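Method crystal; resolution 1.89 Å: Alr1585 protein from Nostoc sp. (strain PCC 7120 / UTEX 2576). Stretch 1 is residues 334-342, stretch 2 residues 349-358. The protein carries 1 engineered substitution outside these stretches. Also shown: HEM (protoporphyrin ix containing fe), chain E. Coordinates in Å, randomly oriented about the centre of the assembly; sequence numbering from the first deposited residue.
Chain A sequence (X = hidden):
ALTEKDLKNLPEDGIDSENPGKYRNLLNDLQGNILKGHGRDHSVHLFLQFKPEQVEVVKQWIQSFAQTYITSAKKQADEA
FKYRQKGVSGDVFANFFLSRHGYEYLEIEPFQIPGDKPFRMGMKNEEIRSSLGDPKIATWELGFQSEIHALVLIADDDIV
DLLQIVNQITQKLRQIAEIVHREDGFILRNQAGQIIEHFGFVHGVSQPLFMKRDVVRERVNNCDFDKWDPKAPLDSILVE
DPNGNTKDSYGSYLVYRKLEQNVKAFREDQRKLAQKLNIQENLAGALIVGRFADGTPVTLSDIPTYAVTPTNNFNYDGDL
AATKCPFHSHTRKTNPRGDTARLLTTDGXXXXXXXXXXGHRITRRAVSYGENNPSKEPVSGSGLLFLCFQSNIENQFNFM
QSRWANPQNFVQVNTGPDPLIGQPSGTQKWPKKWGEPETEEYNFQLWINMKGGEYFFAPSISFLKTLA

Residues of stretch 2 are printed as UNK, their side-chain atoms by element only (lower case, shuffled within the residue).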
# COMPACT_ATOMS: atom_id res chain seq x y z
N THR A 334 20.02 8.36 -30.98
CA THR A 334 20.74 7.21 -30.47
C THR A 334 20.39 5.94 -31.23
O THR A 334 21.20 5.01 -31.26
CB THR A 334 20.52 7.01 -28.96
OG1 THR A 334 19.12 6.84 -28.70
CG2 THR A 334 21.03 8.16 -28.17
N ASN A 335 19.20 5.87 -31.82
CA ASN A 335 18.80 4.77 -32.66
C ASN A 335 18.07 5.29 -33.88
O ASN A 335 16.86 5.52 -33.86
CB ASN A 335 17.96 3.74 -31.94
CG ASN A 335 17.66 2.53 -32.85
OD1 ASN A 335 18.03 2.53 -34.04
ND2 ASN A 335 16.95 1.54 -32.33
N PRO A 336 18.83 5.54 -34.95
CA PRO A 336 18.21 6.17 -36.11
C PRO A 336 17.21 5.28 -36.87
O PRO A 336 16.57 5.77 -37.81
CB PRO A 336 19.43 6.53 -37.01
CG PRO A 336 20.58 6.62 -36.07
CD PRO A 336 20.30 5.55 -35.03
N ARG A 337 17.15 3.99 -36.52
CA ARG A 337 16.29 3.00 -37.16
C ARG A 337 16.26 3.09 -38.70
O ARG A 337 15.18 3.00 -39.33
CB ARG A 337 14.85 3.06 -36.59
CG ARG A 337 14.84 2.86 -35.09
CD ARG A 337 13.45 2.70 -34.52
NE ARG A 337 13.54 2.60 -33.06
CZ ARG A 337 12.84 1.78 -32.27
NH1 ARG A 337 11.93 0.94 -32.74
NH2 ARG A 337 13.05 1.86 -30.95
N GLY A 338 17.42 3.31 -39.29
CA GLY A 338 17.54 3.42 -40.74
C GLY A 338 17.86 4.78 -41.32
O GLY A 338 18.17 4.88 -42.53
N ASP A 339 17.77 5.85 -40.52
CA ASP A 339 18.05 7.22 -41.09
C ASP A 339 19.42 7.27 -41.76
O ASP A 339 19.57 7.94 -42.78
CB ASP A 339 18.01 8.34 -40.03
CG ASP A 339 16.63 8.75 -39.62
OD1 ASP A 339 15.63 8.49 -40.35
OD2 ASP A 339 16.52 9.34 -38.52
N THR A 340 20.43 6.60 -41.20
CA THR A 340 21.80 6.72 -41.77
C THR A 340 21.94 5.92 -43.07
O THR A 340 22.70 6.30 -43.97
CB THR A 340 22.93 6.30 -40.81
OG1 THR A 340 22.95 4.87 -40.65
CG2 THR A 340 22.82 6.99 -39.46
N ALA A 341 21.13 4.87 -43.19
CA ALA A 341 21.11 4.04 -44.38
C ALA A 341 20.41 4.72 -45.54
O ALA A 341 20.74 4.48 -46.69
CB ALA A 341 20.48 2.69 -44.05
N ARG A 342 19.42 5.56 -45.27
CA ARG A 342 18.82 6.40 -46.30
C ARG A 342 19.60 7.62 -46.68
O ARG A 342 19.71 7.98 -47.86
CB ARG A 342 17.53 7.01 -45.81
CG ARG A 342 16.37 6.10 -45.81
CD ARG A 342 15.15 6.91 -45.42
NE ARG A 342 15.08 7.07 -43.96
CZ ARG A 342 14.66 6.12 -43.12
NH1 ARG A 342 14.25 4.94 -43.58
NH2 ARG A 342 14.64 6.35 -41.81
N UNK A 349 23.52 0.99 -51.05
CA UNK A 349 23.56 -0.26 -50.31
C UNK A 349 22.79 -0.10 -48.98
O UNK A 349 23.40 -0.12 -47.92
c UNK A 349 25.57 -1.48 -51.34
c UNK A 349 25.03 -0.76 -50.13
c UNK A 349 26.50 -1.71 -53.33
n UNK A 349 26.16 -0.82 -52.41
n UNK A 349 26.15 -2.91 -52.91
c UNK A 349 25.57 -2.80 -51.67
N UNK A 350 21.46 0.09 -49.06
CA UNK A 350 20.63 0.29 -47.86
C UNK A 350 20.85 -0.83 -46.86
O UNK A 350 21.16 -0.56 -45.70
c UNK A 350 17.84 -0.50 -46.13
c UNK A 350 16.73 0.91 -44.51
c UNK A 350 18.27 0.61 -46.87
c UNK A 350 17.91 1.87 -46.40
c UNK A 350 17.07 -0.35 -44.97
c UNK A 350 17.15 2.03 -45.23
c UNK A 350 19.11 0.45 -48.14
N UNK A 351 20.71 -2.08 -47.31
CA UNK A 351 20.77 -3.21 -46.38
C UNK A 351 22.10 -3.29 -45.64
O UNK A 351 22.11 -3.52 -44.42
o UNK A 351 18.75 -5.62 -48.29
c UNK A 351 19.04 -4.70 -47.50
o UNK A 351 18.19 -3.88 -47.06
c UNK A 351 20.49 -4.54 -47.11
N UNK A 352 23.20 -3.12 -46.37
CA UNK A 352 24.52 -3.17 -45.75
C UNK A 352 24.68 -1.99 -44.78
O UNK A 352 25.19 -2.16 -43.67
o UNK A 352 24.82 -5.51 -49.53
c UNK A 352 24.75 -4.48 -48.79
c UNK A 352 25.84 -4.32 -47.70
c UNK A 352 25.66 -3.10 -46.78
o UNK A 352 23.83 -3.61 -48.92
N UNK A 353 24.24 -0.80 -45.19
CA UNK A 353 24.36 0.38 -44.38
C UNK A 353 23.51 0.27 -43.08
O UNK A 353 23.93 0.71 -42.04
c UNK A 353 23.97 1.63 -45.16
N UNK A 354 22.31 -0.31 -43.18
CA UNK A 354 21.46 -0.52 -42.02
C UNK A 354 22.11 -1.53 -41.04
O UNK A 354 22.10 -1.32 -39.83
c UNK A 354 19.00 -0.08 -40.36
c UNK A 354 19.03 -0.99 -41.38
c UNK A 354 17.03 -1.05 -39.45
c UNK A 354 17.99 -1.95 -41.45
c UNK A 354 20.07 -0.95 -42.47
c UNK A 354 17.03 -2.00 -40.46
c UNK A 354 18.03 -0.10 -39.38
N UNK A 355 22.72 -2.59 -41.57
CA UNK A 355 23.44 -3.55 -40.70
C UNK A 355 24.56 -2.82 -39.94
O UNK A 355 24.74 -3.02 -38.76
c UNK A 355 22.44 -7.94 -42.91
c UNK A 355 23.55 -7.05 -42.36
c UNK A 355 22.93 -5.76 -41.83
n UNK A 355 22.13 -7.63 -44.32
c UNK A 355 23.98 -4.73 -41.50
N UNK A 356 25.30 -1.98 -40.65
CA UNK A 356 26.37 -1.21 -40.05
C UNK A 356 25.82 -0.26 -38.99
O UNK A 356 26.37 -0.15 -37.90
o UNK A 356 29.42 1.93 -41.87
c UNK A 356 29.12 0.72 -41.99
c UNK A 356 27.08 -0.44 -41.17
o UNK A 356 29.31 0.02 -43.04
c UNK A 356 28.45 0.03 -40.80
N UNK A 357 24.74 0.45 -39.33
CA UNK A 357 24.07 1.32 -38.34
C UNK A 357 23.69 0.54 -37.07
O UNK A 357 23.91 1.01 -35.94
c UNK A 357 20.81 3.37 -38.56
c UNK A 357 22.83 1.95 -38.94
o UNK A 357 19.79 2.91 -37.97
c UNK A 357 22.16 2.97 -38.05
o UNK A 357 20.76 4.09 -39.58
N UNK A 358 23.10 -0.63 -37.26
CA UNK A 358 22.66 -1.48 -36.13
C UNK A 358 23.84 -1.99 -35.29
O UNK A 358 23.66 -2.35 -34.13
c UNK A 358 19.76 -3.29 -38.01
n UNK A 358 17.63 -3.96 -36.22
c UNK A 358 20.42 -2.20 -37.15
n UNK A 358 19.59 -4.54 -37.28
n UNK A 358 18.56 -6.01 -35.85
c UNK A 358 18.59 -4.82 -36.44
c UNK A 358 21.78 -2.63 -36.63
CHA HEM E . 16.60 5.47 -24.87
CHB HEM E . 16.69 8.55 -21.15
CHC HEM E . 21.53 8.66 -21.40
CHD HEM E . 21.37 5.79 -25.26
C1A HEM E . 16.20 6.32 -23.85
C2A HEM E . 14.85 6.59 -23.49
C3A HEM E . 14.88 7.45 -22.45
C4A HEM E . 16.24 7.69 -22.15
CMA HEM E . 13.71 8.03 -21.69
CAA HEM E . 13.57 6.03 -24.14
CBA HEM E . 13.03 4.70 -23.61
CGA HEM E . 14.07 3.63 -23.82
O1A HEM E . 14.19 3.02 -24.92
O2A HEM E . 14.81 3.36 -22.88
C1B HEM E . 18.04 8.80 -20.89
C2B HEM E . 18.51 9.62 -19.81
C3B HEM E . 19.83 9.63 -19.85
C4B HEM E . 20.19 8.83 -21.02
CMB HEM E . 17.63 10.31 -18.82
CAB HEM E . 20.84 10.24 -18.95
CBB HEM E . 20.61 10.55 -17.66
C1C HEM E . 21.92 7.92 -22.53
C2C HEM E . 23.20 7.84 -23.04
C3C HEM E . 23.14 7.04 -24.15
C4C HEM E . 21.82 6.62 -24.28
CMC HEM E . 24.46 8.45 -22.48
CAC HEM E . 24.20 6.68 -25.10
CBC HEM E . 25.26 7.36 -25.44
C1D HEM E . 20.03 5.40 -25.35
C2D HEM E . 19.59 4.44 -26.36
C3D HEM E . 18.27 4.38 -26.29
C4D HEM E . 17.92 5.29 -25.18
CMD HEM E . 20.45 3.66 -27.35
CAD HEM E . 17.38 3.50 -27.11
CBD HEM E . 16.98 4.11 -28.46
CGD HEM E . 16.13 3.14 -29.22
O1D HEM E . 15.03 3.55 -29.59
O2D HEM E . 16.51 1.95 -29.48
NA HEM E . 17.04 7.05 -23.07
NB HEM E . 19.06 8.43 -21.60
NC HEM E . 21.05 7.25 -23.34
ND HEM E . 18.99 5.95 -24.71
FE HEM E . 19.03 7.17 -23.23
O HOH W 1 19.74 1.14 -35.83
O HOH W 2 24.95 3.40 -41.78
O HOH W 3 19.43 5.46 -21.68

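Position 349 carries one carbon and then a five-membered ring of three carbons and two nitrogens, an imidazole. It points away from stretch 1, does not touch it, and occupies the N-cap of the helix that follows; it is His349. At position 350 one carbon leads to a six-carbon ring with no heteroatom. One face of this ring receives Ala341 CB, and Arg342 N and Gly338 O approach it obliquely. The plain ring identifies Phe350, whose CD2 lies 3.6 Å from Ala341 CB.

Position 351 has two carbons, the second bearing two oxygens, and position 352 has three carbons, the third bearing two oxygens. Neither reaches stretch 1, and both are exposed; the short and long carboxylates are Asp351 and Glu352. Position 353 has a single side-chain carbon, directed toward stretch 1, with its CB 3.8 Å from Ala341 CB. It is Ala353, and the small side chains on both sides accompany a CA to CA distance of only 4.9 Å between Ala341 and Ala353.

Position 354 again shows one carbon and a ring of six carbons, this time beside the turn of stretch 1, near Gly338 N and Arg337 C. It is Phe354; its CE1 is 3.5 Å from Gly338 N. Position 355, four carbons in a row ending in nitrogen, is Lys355, and position 356, three carbons with two terminal oxygens, is Glu356. Both are exposed and make no contact with stretch 1.

Position 357 has the same composition as 356, but it is buried and points toward stretch 1, where its two oxygens meet backbone nitrogens and a hydroxyl. It is Glu357. Position 358 has three carbons, a nitrogen, and a carbon carrying two more nitrogens: a guanidinium, hence Arg358, which does not touch stretch 1.

The contact centres on the Glu357 carboxylate, which meets the start of the helix beginning at Asp339. Gly338 N donates to Glu357 OE2 at 2.7 Å, while Thr340 N and Thr340 OG1 donate to Glu357 OE1 at 3.0 and 2.6 Å. The acid thus accepts amide hydrogens that the first turn of a helix leaves without backbone partners. Water 1 donates to both Glu357 OE2 and Asn335 OD1, each at 2.8 Å. Asn335 ND2 in turn donates to HEM O2D at 2.9 Å, so the polar network extends to a haem propionate. Beside the Glu357 carboxylate, Ala341 packs its methyl among Phe350, Ala353 and Phe354, the apolar part of the contact.

Stretch 2, residues 349-358: HFDEAFKEER
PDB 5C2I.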